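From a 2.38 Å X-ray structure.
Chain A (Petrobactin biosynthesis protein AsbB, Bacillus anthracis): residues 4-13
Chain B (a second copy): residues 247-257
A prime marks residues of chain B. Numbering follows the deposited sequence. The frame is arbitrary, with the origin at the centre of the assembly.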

# COMPACT_ATOMS: atom_id res chain seq x y z
N MSE A 4 -0.73 -18.12 -15.58
CA MSE A 4 -0.52 -17.00 -16.50
C MSE A 4 -1.47 -17.11 -17.71
O MSE A 4 -1.18 -17.81 -18.68
N ASP A 5 -2.61 -16.42 -17.61
CA ASP A 5 -3.67 -16.38 -18.64
C ASP A 5 -3.65 -15.22 -19.69
O ASP A 5 -2.66 -14.50 -19.86
N MSE A 6 -4.76 -15.09 -20.43
CA MSE A 6 -4.89 -14.06 -21.48
C MSE A 6 -4.74 -12.61 -20.98
O MSE A 6 -4.25 -11.75 -21.72
N TYR A 7 -5.16 -12.34 -19.74
CA TYR A 7 -5.05 -10.99 -19.18
C TYR A 7 -3.60 -10.65 -18.90
O TYR A 7 -3.19 -9.49 -18.94
N HIS A 8 -2.84 -11.69 -18.61
CA HIS A 8 -1.41 -11.56 -18.45
C HIS A 8 -0.79 -11.19 -19.79
O HIS A 8 0.00 -10.28 -19.85
N THR A 9 -1.14 -11.95 -20.83
CA THR A 9 -0.70 -11.68 -22.20
C THR A 9 -1.07 -10.25 -22.64
O THR A 9 -0.25 -9.55 -23.22
N LYS A 10 -2.30 -9.82 -22.33
CA LYS A 10 -2.78 -8.50 -22.71
C LYS A 10 -1.90 -7.42 -22.14
O LYS A 10 -1.52 -6.47 -22.83
N ILE A 11 -1.59 -7.58 -20.87
CA ILE A 11 -0.82 -6.58 -20.17
C ILE A 11 0.54 -6.43 -20.80
O ILE A 11 0.97 -5.32 -21.06
N LEU A 12 1.20 -7.55 -21.11
CA LEU A 12 2.51 -7.48 -21.73
C LEU A 12 2.47 -6.86 -23.11
O LEU A 12 3.34 -6.09 -23.48
N LYS A 13 1.46 -7.23 -23.90
CA LYS A 13 1.33 -6.65 -25.22
C LYS A 13 1.08 -5.13 -25.15
O LYS A 13 1.72 -4.36 -25.86
N HIS B 247 9.23 -14.67 -8.12
CA HIS B 247 8.03 -15.14 -7.45
C HIS B 247 6.83 -14.68 -8.26
O HIS B 247 6.78 -13.54 -8.65
N PRO B 248 5.86 -15.55 -8.53
CA PRO B 248 4.74 -15.09 -9.35
C PRO B 248 3.94 -13.96 -8.71
O PRO B 248 3.37 -13.18 -9.47
N TRP B 249 3.90 -13.84 -7.37
CA TRP B 249 3.22 -12.66 -6.77
C TRP B 249 4.02 -11.41 -7.06
O TRP B 249 3.45 -10.35 -7.34
N GLN B 250 5.33 -11.54 -6.99
CA GLN B 250 6.21 -10.41 -7.22
C GLN B 250 6.10 -9.95 -8.66
O GLN B 250 6.03 -8.75 -8.94
N TRP B 251 6.02 -10.92 -9.57
CA TRP B 251 5.97 -10.59 -11.00
C TRP B 251 4.68 -9.84 -11.33
O TRP B 251 4.71 -8.79 -11.94
N GLU B 252 3.56 -10.38 -10.90
CA GLU B 252 2.29 -9.79 -11.28
C GLU B 252 1.89 -8.55 -10.49
O GLU B 252 1.07 -7.78 -10.96
N ASN B 253 2.28 -8.48 -9.23
CA ASN B 253 1.88 -7.34 -8.41
C ASN B 253 2.88 -6.23 -8.26
O ASN B 253 2.56 -5.17 -7.72
N PHE B 254 4.10 -6.49 -8.70
CA PHE B 254 5.17 -5.54 -8.52
C PHE B 254 6.03 -5.23 -9.75
O PHE B 254 6.16 -4.07 -10.18
N ILE B 255 6.70 -6.26 -10.28
CA ILE B 255 7.54 -6.09 -11.46
C ILE B 255 6.77 -5.53 -12.66
O ILE B 255 7.15 -4.49 -13.20
N ILE B 256 5.70 -6.19 -13.08
CA ILE B 256 4.98 -5.76 -14.27
C ILE B 256 4.56 -4.32 -14.16
O ILE B 256 4.63 -3.56 -15.13
N SER B 257 4.07 -3.92 -12.98
CA SER B 257 3.53 -2.58 -12.87
C SER B 257 4.61 -1.53 -12.65
O SER B 257 4.43 -0.39 -13.04

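Two helices, residues 6-13 of chain A and 248-257 of chain B, run side by side in nearly the same direction, 10° apart. Their axes come no closer than 11.8 Å, so side chains must fill the space between them. The stretches bury 314 Å² in total. Met4, Ile256′ and Trp251′ lose the most surface.

Trp251′ points its CA-to-CB bond toward chain A, with chi1 t and chi2 at -111°. This places the indole NH at the edge of the His8 ring, near its plane. His8 leaves its backbone sideways, but with chi1 t and chi2 at -113° its ring end comes nearer. Trp251′ NE1 donates to His8 NE2 at 3.0 Å, with a nearly straight angle of 171°. It is the only hydrogen bond between the stretches. Because His8 NE2 accepts here, that nitrogen carries no proton. The two rings meet rim to rim, with planes at 63°, so neither lies over the face of the other. Leu12 (m, t) adds an apolar contact to the indole, with Leu12 CD2 4.2 Å from Trp251′ CZ2.

Ile256′ also points toward chain A, with chi1 m and chi2 t. Ile256′ CG2 packs against Ile11 CG2 at 3.5 Å. Ile256′ CD1 lies at the edge of the His8 ring, 3.8 Å from His8 CD2, and is 4.4 Å from Leu12 CD2. Ile11 points toward chain B, with chi1 and chi2 both m. Ile256′ thus sits among three chain A side chains, His8, Ile11 and Leu12, one turn or so further along its helix than Trp251′.

Met4 is a selenomethionine, next to the N-cap residue Asp5. It covers the most surface of any residue here, although it is exposed and poorly ordered. It starts out sideways, with chi1 m and chi2 off-well at -25°, and its end then approaches chain B. Met4 CE is 4.2 Å from Pro248′ CB and 3.3 Å from Glu252′ OE1. Met4 SE lies near the plane of the indole, at its edge, 4.5 Å from Trp251′ CD1. Glu252′ (m, t) also turns its end nearer to chain A, and its OE2 is hydrogen-bonded elsewhere in the structure.

Asp5 makes no contact with chain B. Its side chain caps the chain A helix: Asp5 OD1 accepts from His8 N at 3.2 Å and, weakly, from Tyr7 N at 3.1 Å.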

# COMPACT_ATOMS: atom_id res chain seq x y z
CB MSE A 4 0.96 -16.88 -16.97
CG MSE A 4 2.01 -16.23 -15.98
SE MSE A 4 1.39 -14.95 -14.59
CE MSE A 4 1.54 -16.05 -12.99
CB ASP A 5 -5.02 -16.40 -17.95
CG ASP A 5 -5.29 -15.12 -17.18
OD1 ASP A 5 -4.49 -14.17 -17.32
OD2 ASP A 5 -6.29 -15.07 -16.45
CB MSE A 6 -6.22 -14.22 -22.25
CG MSE A 6 -7.49 -14.08 -21.38
SE MSE A 6 -9.16 -13.57 -22.30
CE MSE A 6 -8.53 -11.91 -23.11
CB TYR A 7 -5.88 -10.85 -17.92
CG TYR A 7 -7.33 -10.91 -18.23
CD1 TYR A 7 -8.00 -9.81 -18.74
CD2 TYR A 7 -8.05 -12.10 -18.07
CE1 TYR A 7 -9.34 -9.87 -19.06
CE2 TYR A 7 -9.40 -12.16 -18.38
CZ TYR A 7 -10.04 -11.05 -18.87
OH TYR A 7 -11.38 -11.11 -19.19
CB HIS A 8 -0.78 -12.88 -17.95
CG HIS A 8 0.70 -12.77 -17.80
ND1 HIS A 8 1.58 -13.48 -18.58
CD2 HIS A 8 1.46 -11.97 -17.02
CE1 HIS A 8 2.82 -13.15 -18.26
NE2 HIS A 8 2.77 -12.23 -17.32
CB THR A 9 -1.32 -12.70 -23.17
OG1 THR A 9 -1.02 -14.03 -22.71
CG2 THR A 9 -0.78 -12.53 -24.56
CB LYS A 10 -4.20 -8.27 -22.21
CG LYS A 10 -5.30 -8.64 -23.18
CD LYS A 10 -6.66 -8.39 -22.53
CE LYS A 10 -7.83 -8.66 -23.46
NZ LYS A 10 -9.12 -8.26 -22.80
CB ILE A 11 -0.69 -6.89 -18.69
CG1 ILE A 11 -1.90 -6.33 -17.98
CG2 ILE A 11 0.49 -6.18 -18.14
CD1 ILE A 11 -1.88 -4.83 -17.93
CB LEU A 12 3.16 -8.86 -21.83
CG LEU A 12 3.63 -9.47 -20.52
CD1 LEU A 12 4.38 -10.75 -20.83
CD2 LEU A 12 4.50 -8.47 -19.78
CB LYS A 13 0.25 -7.39 -26.01
CG LYS A 13 0.78 -8.61 -26.73
CD LYS A 13 -0.33 -9.53 -27.19
CE LYS A 13 0.16 -10.45 -28.31
NZ LYS A 13 -0.91 -11.39 -28.78
CB HIS B 247 7.97 -14.55 -6.06
CG HIS B 247 6.93 -15.15 -5.18
ND1 HIS B 247 5.58 -15.09 -5.48
CD2 HIS B 247 7.03 -15.83 -4.01
CE1 HIS B 247 4.90 -15.72 -4.53
NE2 HIS B 247 5.76 -16.18 -3.63
CB PRO B 248 3.86 -16.36 -9.52
CG PRO B 248 4.22 -17.24 -8.35
CD PRO B 248 5.66 -16.91 -7.97
CB TRP B 249 3.03 -12.74 -5.23
CG TRP B 249 2.22 -11.60 -4.65
CD1 TRP B 249 0.87 -11.61 -4.40
CD2 TRP B 249 2.69 -10.29 -4.27
NE1 TRP B 249 0.49 -10.40 -3.88
CE2 TRP B 249 1.58 -9.57 -3.79
CE3 TRP B 249 3.95 -9.67 -4.27
CZ2 TRP B 249 1.67 -8.25 -3.33
CZ3 TRP B 249 4.06 -8.35 -3.80
CH2 TRP B 249 2.91 -7.66 -3.34
CB GLN B 250 7.65 -10.75 -6.89
CG GLN B 250 8.58 -9.58 -7.13
CD GLN B 250 8.58 -8.63 -5.96
OE1 GLN B 250 7.65 -8.61 -5.16
NE2 GLN B 250 9.63 -7.85 -5.83
CB TRP B 251 6.12 -11.84 -11.88
CG TRP B 251 5.88 -11.63 -13.34
CD1 TRP B 251 4.83 -12.10 -14.05
CD2 TRP B 251 6.69 -10.90 -14.26
NE1 TRP B 251 4.92 -11.71 -15.36
CE2 TRP B 251 6.06 -10.97 -15.52
CE3 TRP B 251 7.89 -10.17 -14.15
CZ2 TRP B 251 6.58 -10.34 -16.68
CZ3 TRP B 251 8.42 -9.56 -15.30
CH2 TRP B 251 7.76 -9.65 -16.54
CB GLU B 252 1.17 -10.81 -11.12
CG GLU B 252 1.17 -11.88 -12.17
CD GLU B 252 -0.04 -12.78 -12.01
OE1 GLU B 252 0.03 -13.70 -11.17
OE2 GLU B 252 -1.06 -12.55 -12.71
CB ASN B 253 1.31 -7.81 -7.09
CG ASN B 253 0.22 -8.82 -7.29
OD1 ASN B 253 -0.85 -8.48 -7.80
ND2 ASN B 253 0.50 -10.08 -6.96
CB PHE B 254 5.97 -5.79 -7.23
CG PHE B 254 6.77 -4.61 -6.80
CD1 PHE B 254 6.16 -3.59 -6.08
CD2 PHE B 254 8.11 -4.48 -7.17
CE1 PHE B 254 6.89 -2.46 -5.69
CE2 PHE B 254 8.84 -3.36 -6.80
CZ PHE B 254 8.24 -2.35 -6.05
CB ILE B 255 8.26 -7.39 -11.89
CG1 ILE B 255 8.88 -8.10 -10.71
CG2 ILE B 255 9.36 -7.04 -12.89
CD1 ILE B 255 9.84 -7.23 -9.95
CB ILE B 256 3.72 -6.60 -14.52
CG1 ILE B 256 4.09 -8.01 -14.94
CG2 ILE B 256 2.93 -6.04 -15.67
CD1 ILE B 256 2.96 -8.74 -15.62
CB SER B 257 2.47 -2.49 -11.79
OG SER B 257 3.00 -2.89 -10.54